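Local coordinates for hypothetical UPF0204 protein AF0625 (Archaeoglobus fulgidus, PDB 1YQE) that probably hydrolyses D-aminoacyl-tRNAs into free tRNA and D-amino acids, with zinc as the expected cofactor, and so counters their toxicity, at residues A[6-11]-A[44-49]; A[60-65]-A[148-153]; A[103-108]-A[144-149]; A[137-142]-A[197-202]; A[224-229]-A[255-260]. All coordinates share one frame; numbering follows the deposited sequence.

Interaction 1: A[6-11]-A[44-49]; sequences KLVVCS and DEFYIA
Leu-7 to Val-9 pair in parallel with Tyr-47 to Ala-49 as neighbouring strands, with axes 4.5 Å apart and inclined by 24°. Four backbone hydrogen bonds join the two segments: Tyr-47 N to Lys-6 O (3.0 Å), Val-8 N to Tyr-47 O (2.9 Å), Ala-49 N to Val-8 O (2.8 Å) and Cys-10 N to Ala-49 O. A CA-H...O contact from Ile-48 CA to Val-8 O (3.2 Å) adds to the pairing. Ahead of the paired residues a water links Lys-6 N with Glu-45 O. Strand 6-11 lies inside the large mixed sheet, where strand 73-81 pairs with its other edge and strand 38-42 flanks 47-51. On one face of this sheet, Leu-7 holds CG anti to the backbone N (chi1 173°). Its CD1 reaches across the strand pair to Tyr-47 CB (3.6 Å) and Ala-49 CB (3.7 Å), and the Leu-7 and Tyr-47 side chains cross at about a right angle. Val-8 and Ile-48 occupy the other face, their CB and CG1 meeting more loosely at 4.4 Å. Leu-24 of helix 15-24 covers both, and also touches Phe-46, whose ring packs edge-to-face with Phe-30.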
# COMPACT_ATOMS: atom_id res chain seq x y z
N LYS A 6 -0.18 -14.91 -4.74
CA LYS A 6 -0.08 -13.74 -3.87
C LYS A 6 -0.12 -14.17 -2.41
O LYS A 6 -0.77 -15.15 -2.05
CB LYS A 6 -1.22 -12.78 -4.20
CG LYS A 6 -1.18 -12.33 -5.66
CD LYS A 6 -2.26 -11.32 -6.00
CE LYS A 6 -2.09 -10.80 -7.42
NZ LYS A 6 -2.34 -11.86 -8.44
N LEU A 7 0.60 -13.43 -1.57
CA LEU A 7 0.69 -13.75 -0.16
C LEU A 7 0.18 -12.65 0.75
O LEU A 7 0.64 -11.50 0.67
CB LEU A 7 2.15 -14.05 0.20
CG LEU A 7 2.52 -14.25 1.68
CD1 LEU A 7 1.79 -15.45 2.25
CD2 LEU A 7 4.03 -14.45 1.79
N VAL A 8 -0.76 -13.00 1.62
CA VAL A 8 -1.31 -12.05 2.59
C VAL A 8 -0.55 -12.30 3.89
O VAL A 8 -0.44 -13.44 4.34
CB VAL A 8 -2.82 -12.28 2.81
CG1 VAL A 8 -3.35 -11.33 3.89
CG2 VAL A 8 -3.56 -12.06 1.50
N VAL A 9 -0.01 -11.24 4.48
CA VAL A 9 0.76 -11.36 5.71
C VAL A 9 0.13 -10.57 6.85
O VAL A 9 -0.23 -9.41 6.67
CB VAL A 9 2.20 -10.82 5.51
CG1 VAL A 9 2.95 -10.81 6.84
CG2 VAL A 9 2.94 -11.67 4.49
N CYS A 10 0.01 -11.20 8.01
CA CYS A 10 -0.56 -10.55 9.19
C CYS A 10 0.24 -10.86 10.44
O CYS A 10 1.08 -11.77 10.46
CB CYS A 10 -2.02 -10.97 9.39
SG CYS A 10 -2.28 -12.73 9.72
N SER A 11 -0.01 -10.09 11.50
CA SER A 11 0.68 -10.27 12.77
C SER A 11 -0.22 -11.02 13.75
O SER A 11 -1.41 -10.74 13.86
CB SER A 11 1.06 -8.91 13.35
OG SER A 11 1.79 -9.05 14.56
N ASP A 44 -4.91 -23.37 -3.25
CA ASP A 44 -4.55 -23.22 -4.65
C ASP A 44 -4.98 -21.85 -5.18
O ASP A 44 -4.82 -21.56 -6.37
CB ASP A 44 -5.20 -24.32 -5.49
CG ASP A 44 -6.69 -24.41 -5.27
OD1 ASP A 44 -7.36 -23.36 -5.29
OD2 ASP A 44 -7.20 -25.54 -5.10
N GLU A 45 -5.52 -21.02 -4.30
CA GLU A 45 -5.98 -19.69 -4.68
C GLU A 45 -4.90 -18.67 -4.30
O GLU A 45 -4.31 -18.02 -5.17
CB GLU A 45 -7.29 -19.36 -3.95
CG GLU A 45 -8.03 -18.15 -4.49
CD GLU A 45 -8.58 -18.37 -5.89
OE1 GLU A 45 -9.15 -17.41 -6.46
OE2 GLU A 45 -8.44 -19.49 -6.42
N PHE A 46 -4.66 -18.53 -3.00
CA PHE A 46 -3.65 -17.60 -2.51
C PHE A 46 -3.08 -18.13 -1.20
O PHE A 46 -3.55 -19.13 -0.67
CB PHE A 46 -4.26 -16.20 -2.34
CG PHE A 46 -5.37 -16.13 -1.34
CD1 PHE A 46 -5.12 -15.77 -0.02
CD2 PHE A 46 -6.68 -16.42 -1.71
CE1 PHE A 46 -6.16 -15.70 0.92
CE2 PHE A 46 -7.72 -16.36 -0.79
CZ PHE A 46 -7.46 -15.99 0.53
N TYR A 47 -2.05 -17.45 -0.69
CA TYR A 47 -1.39 -17.85 0.55
C TYR A 47 -1.62 -16.85 1.67
O TYR A 47 -1.94 -15.69 1.42
CB TYR A 47 0.12 -17.96 0.32
CG TYR A 47 0.56 -19.06 -0.61
CD1 TYR A 47 1.78 -18.97 -1.28
CD2 TYR A 47 -0.19 -20.22 -0.77
CE1 TYR A 47 2.23 -20.00 -2.10
CE2 TYR A 47 0.26 -21.26 -1.58
CZ TYR A 47 1.47 -21.14 -2.24
OH TYR A 47 1.93 -22.17 -3.03
N ILE A 48 -1.45 -17.31 2.90
CA ILE A 48 -1.57 -16.47 4.08
C ILE A 48 -0.43 -16.85 5.02
O ILE A 48 -0.14 -18.03 5.20
CB ILE A 48 -2.90 -16.69 4.85
CG1 ILE A 48 -4.10 -16.34 3.96
CG2 ILE A 48 -2.92 -15.81 6.11
CD1 ILE A 48 -5.45 -16.59 4.63
N ALA A 49 0.22 -15.86 5.60
CA ALA A 49 1.32 -16.13 6.51
C ALA A 49 1.15 -15.31 7.78
O ALA A 49 0.85 -14.12 7.73
CB ALA A 49 2.66 -15.80 5.86
O HOH W 1 -2.89 -15.63 -5.48

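Interaction 2: A[60-65]-A[148-153]; sequences HIDEKL and ISKPSA
The Asp-62 and Ile-148 side chains pass antiparallel to one another where the short helix 61-65 meets the loop leading into strand 152-159. Here a helix side chain accepts two consecutive backbone N-H groups of that loop through one carboxylate oxygen. Asp-62 CG stands between the backbone N and the carbonyl carbon (chi1 53°), while CB already points toward the loop. OD1 accepts from Ser-149 N at 2.8 Å and from Lys-150 N at 3.2 Å. Both donors approach from the same face of the carboxylate: Ser-149 N from above the plane, 35° out of it, and Lys-150 N on the anti side, 22° out. This double grip fixes the loop's backbone against the helix and would probably help Asp-62 keep its negative charge. Lys-150 lays CB and CG beside Asp-62 CB, but its NZ goes elsewhere, bonding to Phe-71 O and making a cation-pi contact with the Phe-71 ring. Next to the carboxylate, Ile-148 and Ile-61 extend alongside in a common direction. Ile-61 also packs on Phe-38 and Thr-51, tying the helix to the main sheet. Ile-148 CD1 packs on Ile-61 CG2 at 3.8 Å and lies equally near Asp-62 OD2.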
# COMPACT_ATOMS: atom_id res chain seq x y z
N HIS A 60 13.01 -7.41 5.67
CA HIS A 60 13.46 -8.68 5.09
C HIS A 60 12.54 -9.87 5.33
O HIS A 60 12.93 -11.02 5.09
CB HIS A 60 14.87 -9.02 5.60
CG HIS A 60 15.90 -8.01 5.22
ND1 HIS A 60 16.26 -7.77 3.91
CD2 HIS A 60 16.64 -7.16 5.97
CE1 HIS A 60 17.17 -6.81 3.87
NE2 HIS A 60 17.41 -6.42 5.11
N ILE A 61 11.31 -9.62 5.78
CA ILE A 61 10.41 -10.74 6.03
C ILE A 61 10.04 -11.47 4.75
O ILE A 61 9.68 -12.65 4.79
CB ILE A 61 9.13 -10.27 6.75
CG1 ILE A 61 8.40 -11.49 7.32
CG2 ILE A 61 8.24 -9.48 5.80
CD1 ILE A 61 7.20 -11.15 8.16
N ASP A 62 10.12 -10.79 3.61
CA ASP A 62 9.80 -11.44 2.34
C ASP A 62 10.84 -12.51 2.02
O ASP A 62 10.50 -13.58 1.51
CB ASP A 62 9.73 -10.42 1.19
CG ASP A 62 10.97 -9.55 1.09
OD1 ASP A 62 11.25 -9.04 -0.02
OD2 ASP A 62 11.66 -9.36 2.12
N GLU A 63 12.11 -12.21 2.33
CA GLU A 63 13.19 -13.16 2.09
C GLU A 63 13.02 -14.38 2.98
O GLU A 63 13.26 -15.51 2.56
CB GLU A 63 14.56 -12.52 2.38
CG GLU A 63 14.85 -11.25 1.61
CD GLU A 63 16.24 -10.70 1.91
OE1 GLU A 63 16.63 -10.66 3.10
OE2 GLU A 63 16.94 -10.30 0.95
N LYS A 64 12.62 -14.14 4.23
CA LYS A 64 12.41 -15.21 5.20
C LYS A 64 11.29 -16.15 4.78
O LYS A 64 11.43 -17.37 4.84
CB LYS A 64 12.09 -14.61 6.57
CG LYS A 64 13.19 -13.72 7.13
CD LYS A 64 12.78 -13.09 8.44
CE LYS A 64 13.91 -12.22 8.98
NZ LYS A 64 13.55 -11.60 10.29
N LEU A 65 10.17 -15.57 4.35
CA LEU A 65 9.03 -16.37 3.92
C LEU A 65 9.28 -17.09 2.60
O LEU A 65 8.75 -18.19 2.39
CB LEU A 65 7.79 -15.47 3.80
CG LEU A 65 7.17 -15.01 5.12
CD1 LEU A 65 6.28 -13.78 4.89
CD2 LEU A 65 6.36 -16.14 5.73
N ILE A 148 11.92 -4.45 1.86
CA ILE A 148 11.06 -5.45 1.22
C ILE A 148 11.29 -5.32 -0.28
O ILE A 148 11.09 -4.24 -0.84
CB ILE A 148 9.56 -5.19 1.53
CG1 ILE A 148 9.32 -5.21 3.04
CG2 ILE A 148 8.70 -6.25 0.83
CD1 ILE A 148 9.58 -6.56 3.72
N SER A 149 11.73 -6.40 -0.91
CA SER A 149 12.02 -6.40 -2.34
C SER A 149 10.84 -6.88 -3.18
O SER A 149 10.71 -6.51 -4.35
CB SER A 149 13.23 -7.30 -2.64
OG SER A 149 14.40 -6.73 -2.11
N LYS A 150 10.00 -7.72 -2.60
CA LYS A 150 8.83 -8.20 -3.31
C LYS A 150 7.82 -7.07 -3.34
O LYS A 150 7.75 -6.28 -2.41
CB LYS A 150 8.22 -9.41 -2.59
CG LYS A 150 8.91 -10.74 -2.87
CD LYS A 150 8.55 -11.26 -4.25
CE LYS A 150 9.37 -12.50 -4.60
NZ LYS A 150 9.20 -13.58 -3.59
N PRO A 151 7.03 -6.96 -4.43
CA PRO A 151 6.04 -5.88 -4.47
C PRO A 151 5.12 -6.00 -3.25
O PRO A 151 4.75 -7.11 -2.86
CB PRO A 151 5.30 -6.15 -5.78
CG PRO A 151 6.40 -6.72 -6.66
CD PRO A 151 7.10 -7.68 -5.71
N SER A 152 4.76 -4.88 -2.64
CA SER A 152 3.90 -4.97 -1.47
C SER A 152 3.15 -3.68 -1.16
O SER A 152 3.38 -2.64 -1.77
CB SER A 152 4.71 -5.39 -0.24
OG SER A 152 5.58 -4.36 0.18
N ALA A 153 2.25 -3.78 -0.19
CA ALA A 153 1.46 -2.64 0.27
C ALA A 153 0.73 -3.05 1.54
O ALA A 153 0.59 -4.25 1.82
CB ALA A 153 0.45 -2.21 -0.81

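Interaction 3: A[103-108]-A[144-149]; sequences GGKPYS and GPSEIS
Ser-108, Ser-146 and Glu-147 form a compact polar cluster between two irregular loops. Ser-108 OG donates to Glu-147 OE2 at 2.5 Å, meeting it on the syn side, 20° out of the carboxylate plane. Ser-146 OG accepts from Lys-105 N at 2.9 Å. With OG between its backbone N and carbonyl carbon (chi1 61°), Ser-146 can face that N-H. A water bridges Ser-108 OG and Ser-146 O. Among charged groups, the Lys-105 chain crosses Glu-147 at about a right angle, its CD 3.7 Å from Glu-147 CD, while NZ remains 4.5 Å from OE1, beyond a salt bridge. The remaining contacts involve the glycine backbones: Gly-103 and Gly-144 bring their CA atoms to 3.9 Å, and Gly-104 CA lies 3.3 Å from Ser-146 OG, an approach that leaves hardly any space for side chains at these glycines. A cis peptide bond precedes Pro-145. Asp-59 accepts from Glu-147 N, and Asn-96 binds Gly-103 O and Lys-105 O. The contact thus joins the loop between strand 88-92 and helix 114-125 to the loop linking strands 135-138 and 152-159.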
# COMPACT_ATOMS: atom_id res chain seq x y z
N GLY A 103 10.28 1.85 12.36
CA GLY A 103 10.66 0.72 11.53
C GLY A 103 11.45 1.07 10.29
O GLY A 103 11.38 2.18 9.77
N GLY A 104 12.23 0.09 9.82
CA GLY A 104 13.02 0.28 8.62
C GLY A 104 14.25 1.15 8.77
O GLY A 104 14.69 1.46 9.87
N LYS A 105 14.80 1.53 7.62
CA LYS A 105 16.01 2.35 7.56
C LYS A 105 15.73 3.69 6.87
O LYS A 105 14.81 3.80 6.05
CB LYS A 105 17.10 1.61 6.78
CG LYS A 105 17.43 0.24 7.35
CD LYS A 105 18.44 -0.49 6.47
CE LYS A 105 18.99 -1.73 7.16
NZ LYS A 105 17.92 -2.69 7.56
N PRO A 106 16.54 4.72 7.18
CA PRO A 106 16.34 6.03 6.56
C PRO A 106 16.50 5.95 5.04
O PRO A 106 17.22 5.08 4.54
CB PRO A 106 17.44 6.88 7.20
CG PRO A 106 17.67 6.22 8.52
CD PRO A 106 17.63 4.76 8.16
N TYR A 107 15.83 6.84 4.33
CA TYR A 107 15.92 6.91 2.88
C TYR A 107 15.89 5.56 2.18
O TYR A 107 16.63 5.33 1.22
CB TYR A 107 17.20 7.66 2.49
CG TYR A 107 17.22 9.08 3.00
CD1 TYR A 107 16.44 10.07 2.41
CD2 TYR A 107 17.98 9.42 4.12
CE1 TYR A 107 16.41 11.37 2.91
CE2 TYR A 107 17.96 10.71 4.64
CZ TYR A 107 17.17 11.68 4.03
OH TYR A 107 17.14 12.96 4.53
N SER A 108 15.03 4.67 2.66
CA SER A 108 14.89 3.34 2.07
C SER A 108 13.40 3.12 1.80
O SER A 108 12.55 3.44 2.64
CB SER A 108 15.42 2.28 3.03
OG SER A 108 15.46 1.01 2.41
N GLY A 144 8.12 1.67 8.63
CA GLY A 144 8.71 0.44 8.11
C GLY A 144 7.61 -0.54 7.75
O GLY A 144 6.43 -0.24 7.96
N PRO A 145 7.95 -1.70 7.19
CA PRO A 145 9.32 -2.12 6.89
C PRO A 145 9.79 -1.52 5.56
O PRO A 145 9.03 -1.41 4.60
CB PRO A 145 9.19 -3.64 6.85
CG PRO A 145 7.82 -3.82 6.20
CD PRO A 145 6.98 -2.79 6.92
N SER A 146 11.05 -1.11 5.51
CA SER A 146 11.58 -0.52 4.29
C SER A 146 12.32 -1.55 3.44
O SER A 146 12.41 -1.40 2.22
CB SER A 146 12.53 0.63 4.62
OG SER A 146 13.62 0.16 5.38
N GLU A 147 12.83 -2.59 4.09
CA GLU A 147 13.60 -3.60 3.38
C GLU A 147 12.75 -4.76 2.85
O GLU A 147 12.85 -5.88 3.32
CB GLU A 147 14.70 -4.14 4.29
CG GLU A 147 15.48 -3.03 5.00
CD GLU A 147 16.01 -1.96 4.06
OE1 GLU A 147 16.85 -2.28 3.19
OE2 GLU A 147 15.59 -0.79 4.18
N ILE A 148 11.92 -4.45 1.86
CA ILE A 148 11.06 -5.45 1.22
C ILE A 148 11.29 -5.32 -0.28
O ILE A 148 11.09 -4.24 -0.84
CB ILE A 148 9.56 -5.19 1.53
CG1 ILE A 148 9.32 -5.21 3.04
CG2 ILE A 148 8.70 -6.25 0.83
CD1 ILE A 148 9.58 -6.56 3.72
N SER A 149 11.73 -6.40 -0.91
CA SER A 149 12.02 -6.40 -2.34
C SER A 149 10.84 -6.88 -3.18
O SER A 149 10.71 -6.51 -4.35
CB SER A 149 13.23 -7.30 -2.64
OG SER A 149 14.40 -6.73 -2.11
O HOH W 2 14.59 -0.93 0.62

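Interaction 4: A[137-142]-A[197-202]; sequences TMEVTH and THYAPR
Val-140 N donates to His-198 O at 3.1 Å and so joins the chain just after strand 135-138 to a type I beta turn running from Thr-197 to Ala-200. Val-140 spreads both methyls over this turn: CG1 lies 3.6 Å from Thr-197 O and 4.1 Å from Ala-200 CB, while CG2 approaches His-198 O. Tyr-199 forms the second part of the contact. Its CG is anti to the carbonyl carbon (chi1 -78°), and the ring passes alongside Glu-139, whose CG sits at the ring edge, 4.0 Å from Tyr-199 CE1. Thr-137 crosses Tyr-199 at about a right angle, bringing CG2 to 3.8 Å from CD1. His-198 of the same turn places CD2 over the centre of the tyrosine ring. Further out, Tyr-199 OH is hydrogen-bonded to Asp-84 and to His-80, a residue of the pyrophosphate pocket, and Thr-204 of helix 201-209 binds Met-138 N and Ala-200 O. Within 137-142, His-142 NE2 donates to Glu-139 OE1 at 2.7 Å, on the anti side of the carboxylate, and Thr-90 holds OE2. The Glu-139 side chain lies about 5 Å from the bound pyrophosphate; together with the bond from Tyr-199 OH to His-80, this is consistent with a second-shell part for Glu-139 and Tyr-199 in arranging the pocket's polar groups.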
# COMPACT_ATOMS: atom_id res chain seq x y z
N THR A 137 -9.27 6.17 2.34
CA THR A 137 -8.25 7.17 2.11
C THR A 137 -6.89 6.52 1.93
O THR A 137 -6.60 5.47 2.50
CB THR A 137 -8.16 8.18 3.28
OG1 THR A 137 -7.30 9.26 2.90
CG2 THR A 137 -7.59 7.51 4.53
N MET A 138 -6.08 7.13 1.09
CA MET A 138 -4.73 6.65 0.87
C MET A 138 -3.94 7.25 2.02
O MET A 138 -4.41 8.18 2.69
CB MET A 138 -4.16 7.20 -0.43
CG MET A 138 -4.70 6.56 -1.70
SD MET A 138 -4.26 4.82 -1.81
CE MET A 138 -2.50 4.94 -2.15
N GLU A 139 -2.77 6.68 2.27
CA GLU A 139 -1.86 7.20 3.28
C GLU A 139 -0.58 7.37 2.48
O GLU A 139 -0.29 6.57 1.60
CB GLU A 139 -1.61 6.19 4.40
CG GLU A 139 -2.63 6.18 5.51
CD GLU A 139 -2.24 5.22 6.61
OE1 GLU A 139 -1.16 5.41 7.22
OE2 GLU A 139 -3.00 4.26 6.88
N VAL A 140 0.18 8.42 2.76
CA VAL A 140 1.43 8.63 2.05
C VAL A 140 2.39 7.53 2.48
O VAL A 140 2.11 6.78 3.42
CB VAL A 140 2.06 9.99 2.40
CG1 VAL A 140 1.16 11.12 1.89
CG2 VAL A 140 2.26 10.10 3.90
N THR A 141 3.51 7.41 1.79
CA THR A 141 4.52 6.42 2.14
C THR A 141 5.12 6.82 3.48
O THR A 141 5.51 7.97 3.67
CB THR A 141 5.64 6.38 1.09
OG1 THR A 141 5.11 5.90 -0.15
CG2 THR A 141 6.78 5.49 1.54
N HIS A 142 5.17 5.88 4.41
CA HIS A 142 5.74 6.13 5.73
C HIS A 142 5.85 4.85 6.54
O HIS A 142 5.18 3.86 6.26
CB HIS A 142 4.88 7.13 6.50
CG HIS A 142 3.54 6.60 6.88
ND1 HIS A 142 3.10 6.55 8.19
CD2 HIS A 142 2.54 6.08 6.13
CE1 HIS A 142 1.89 6.01 8.23
NE2 HIS A 142 1.53 5.72 6.99
N THR A 197 -1.11 16.40 2.41
CA THR A 197 -1.06 16.06 3.82
C THR A 197 -0.92 14.54 3.92
O THR A 197 -1.02 13.84 2.91
CB THR A 197 -2.33 16.53 4.55
OG1 THR A 197 -3.49 16.15 3.80
CG2 THR A 197 -2.31 18.05 4.71
N HIS A 198 -0.71 14.03 5.14
CA HIS A 198 -0.52 12.59 5.35
C HIS A 198 -1.57 11.64 4.77
O HIS A 198 -1.28 10.47 4.54
CB HIS A 198 -0.33 12.29 6.84
CG HIS A 198 -1.51 12.64 7.69
ND1 HIS A 198 -2.01 13.92 7.80
CD2 HIS A 198 -2.28 11.86 8.49
CE1 HIS A 198 -3.04 13.92 8.62
NE2 HIS A 198 -3.23 12.69 9.06
N TYR A 199 -2.79 12.13 4.56
CA TYR A 199 -3.84 11.28 3.99
C TYR A 199 -4.02 11.50 2.48
O TYR A 199 -5.03 11.08 1.91
CB TYR A 199 -5.17 11.48 4.71
CG TYR A 199 -5.26 10.79 6.06
CD1 TYR A 199 -4.78 9.48 6.22
CD2 TYR A 199 -5.85 11.41 7.16
CE1 TYR A 199 -4.88 8.82 7.45
CE2 TYR A 199 -5.96 10.76 8.39
CZ TYR A 199 -5.47 9.46 8.53
OH TYR A 199 -5.58 8.81 9.74
N ALA A 200 -3.04 12.16 1.86
CA ALA A 200 -3.05 12.41 0.42
C ALA A 200 -4.43 12.53 -0.21
O ALA A 200 -4.88 11.62 -0.91
CB ALA A 200 -2.26 11.31 -0.28
N PRO A 201 -5.12 13.66 0.01
CA PRO A 201 -6.46 13.92 -0.52
C PRO A 201 -6.57 13.82 -2.05
O PRO A 201 -7.45 13.14 -2.58
CB PRO A 201 -6.76 15.34 -0.04
CG PRO A 201 -5.93 15.47 1.20
CD PRO A 201 -4.64 14.80 0.80
N ARG A 202 -5.67 14.51 -2.75
CA ARG A 202 -5.69 14.48 -4.21
C ARG A 202 -5.47 13.06 -4.72
O ARG A 202 -6.23 12.56 -5.55
CB ARG A 202 -4.60 15.41 -4.79
CG ARG A 202 -4.69 16.88 -4.37
CD ARG A 202 -5.90 17.60 -4.97
NE ARG A 202 -7.15 17.24 -4.31
CZ ARG A 202 -7.46 17.57 -3.06
NH1 ARG A 202 -6.61 18.28 -2.32
NH2 ARG A 202 -8.62 17.20 -2.54

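Interaction 5: A[224-229]-A[255-260]; sequences EHLTAE and KKIVNE
Ile-257 and Ala-228 meet where the start of helix 228-238 comes against helix 252-265, their CA atoms 4.7 Å apart. The contact across these segments is made by van der Waals packing. Ile-257 CG1 lies between its backbone N and carbonyl carbon (chi1 67°), and from there the chain carries CD1 to Leu-226 CB at 3.6 Å and close to Leu-226 O. The isoleucine thereby reaches past the helix start to the residue just ahead of the N-cap. Ala-228, with its single methyl, fits between two residues one turn apart on the facing helix: its CB is 3.7 Å from Glu-260 CB and 3.9 Å from Ile-257 O. Such a small side chain lets the two backbones come close. Glu-260 OE1 also passes near the methyl, at 3.8 Å from Ala-228 CB. Polar bonding here serves the helix end itself: Thr-227 is the N-cap of helix 228-238, and its OG1 accepts from Phe-230 N. At the surface of the protein, the contact sets the start of helix 228-238 against helix 252-265, which packs on the four-stranded parallel sheet. Leu-231 of helix 228-238 carries the packing on to Ile-257 and Val-258, and Val-258 in turn rests on Ile-243 and Ile-245 of strand 242-245 and on Val-269 of strand 268-271.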
# COMPACT_ATOMS: atom_id res chain seq x y z
N GLU A 224 11.71 18.94 2.46
CA GLU A 224 13.07 19.35 2.78
C GLU A 224 14.11 18.23 2.76
O GLU A 224 15.31 18.49 2.63
CB GLU A 224 13.12 20.03 4.15
CG GLU A 224 12.31 21.30 4.29
CD GLU A 224 10.81 21.07 4.18
OE1 GLU A 224 10.34 20.00 4.62
OE2 GLU A 224 10.11 21.97 3.68
N HIS A 225 13.65 17.00 2.89
CA HIS A 225 14.55 15.86 2.91
C HIS A 225 14.60 15.08 1.60
O HIS A 225 15.41 14.16 1.45
CB HIS A 225 14.18 14.92 4.05
CG HIS A 225 14.48 15.48 5.41
ND1 HIS A 225 15.76 15.64 5.88
CD2 HIS A 225 13.66 15.93 6.39
CE1 HIS A 225 15.72 16.16 7.09
NE2 HIS A 225 14.46 16.35 7.42
N LEU A 226 13.74 15.44 0.66
CA LEU A 226 13.71 14.77 -0.64
C LEU A 226 14.84 15.28 -1.51
O LEU A 226 15.22 16.45 -1.43
CB LEU A 226 12.39 15.03 -1.36
CG LEU A 226 11.06 14.52 -0.82
CD1 LEU A 226 9.94 15.07 -1.69
CD2 LEU A 226 11.04 12.99 -0.82
N THR A 227 15.38 14.41 -2.35
CA THR A 227 16.43 14.79 -3.29
C THR A 227 15.98 14.28 -4.65
O THR A 227 15.11 13.41 -4.73
CB THR A 227 17.79 14.14 -2.95
OG1 THR A 227 17.66 12.72 -2.99
CG2 THR A 227 18.26 14.59 -1.57
N ALA A 228 16.55 14.82 -5.72
CA ALA A 228 16.17 14.38 -7.05
C ALA A 228 16.50 12.90 -7.21
O ALA A 228 15.72 12.16 -7.81
CB ALA A 228 16.92 15.20 -8.10
N GLU A 229 17.62 12.46 -6.65
CA GLU A 229 18.02 11.05 -6.76
C GLU A 229 17.09 10.12 -5.99
O GLU A 229 16.82 9.00 -6.42
CB GLU A 229 19.47 10.86 -6.31
CG GLU A 229 19.97 9.42 -6.44
CD GLU A 229 19.64 8.80 -7.80
OE1 GLU A 229 20.03 9.39 -8.84
OE2 GLU A 229 19.01 7.73 -7.83
N LYS A 255 9.35 21.51 -6.61
CA LYS A 255 9.03 21.33 -8.02
C LYS A 255 10.32 21.21 -8.83
O LYS A 255 10.37 20.54 -9.86
CB LYS A 255 8.19 22.50 -8.56
CG LYS A 255 6.79 22.57 -7.95
CD LYS A 255 5.81 23.34 -8.83
CE LYS A 255 6.24 24.78 -9.05
NZ LYS A 255 5.28 25.50 -9.93
N LYS A 256 11.38 21.86 -8.35
CA LYS A 256 12.66 21.80 -9.03
C LYS A 256 13.23 20.38 -9.01
O LYS A 256 13.66 19.86 -10.04
CB LYS A 256 13.65 22.77 -8.38
CG LYS A 256 15.02 22.79 -9.06
CD LYS A 256 15.98 23.72 -8.33
CE LYS A 256 17.37 23.68 -8.96
NZ LYS A 256 18.32 24.55 -8.22
N ILE A 257 13.24 19.76 -7.83
CA ILE A 257 13.77 18.41 -7.73
C ILE A 257 12.85 17.42 -8.42
O ILE A 257 13.29 16.40 -8.92
CB ILE A 257 14.00 17.99 -6.26
CG1 ILE A 257 12.67 17.85 -5.53
CG2 ILE A 257 14.88 19.02 -5.57
CD1 ILE A 257 12.82 17.40 -4.10
N VAL A 258 11.55 17.72 -8.45
CA VAL A 258 10.60 16.85 -9.13
C VAL A 258 10.95 16.85 -10.62
O VAL A 258 11.07 15.80 -11.24
CB VAL A 258 9.14 17.33 -8.94
CG1 VAL A 258 8.25 16.79 -10.05
CG2 VAL A 258 8.63 16.88 -7.59
N ASN A 259 11.12 18.04 -11.19
CA ASN A 259 11.46 18.18 -12.60
C ASN A 259 12.81 17.54 -12.89
O ASN A 259 13.01 16.94 -13.95
CB ASN A 259 11.47 19.66 -13.00
CG ASN A 259 10.07 20.22 -13.17
OD1 ASN A 259 9.90 21.42 -13.36
ND2 ASN A 259 9.07 19.35 -13.11
N GLU A 260 13.74 17.67 -11.95
CA GLU A 260 15.06 17.07 -12.11
C GLU A 260 14.89 15.55 -12.22
O GLU A 260 15.41 14.92 -13.14
CB GLU A 260 15.95 17.38 -10.89
CG GLU A 260 16.37 18.84 -10.76
CD GLU A 260 17.28 19.09 -9.56
OE1 GLU A 260 16.82 18.96 -8.41
OE2 GLU A 260 18.46 19.43 -9.77

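Overall arrangement
From the N terminus, interaction 1 closes first, pairing the first strand with 47-51 inside the mixed sheet. The chain then enters helix 61-65, whose Leu-65 packs on Leu-7, Val-9 and Ala-49, and interaction 2 joins this helix to the approach to strand 152-159. Interaction 3 lies within that long loop and ends on the same stretch, sharing Ile-148 and Ser-149; His-60 N probably bonds to Glu-147 O between them. Interaction 4 crosses both, since 137-142 precedes their common stretch while 197-202 follows it, and ties the mixed sheet's edge to the four-stranded parallel sheet's region. Interaction 5 follows in series, between two helices of that region, its centre about 36 Å from that of interaction 1.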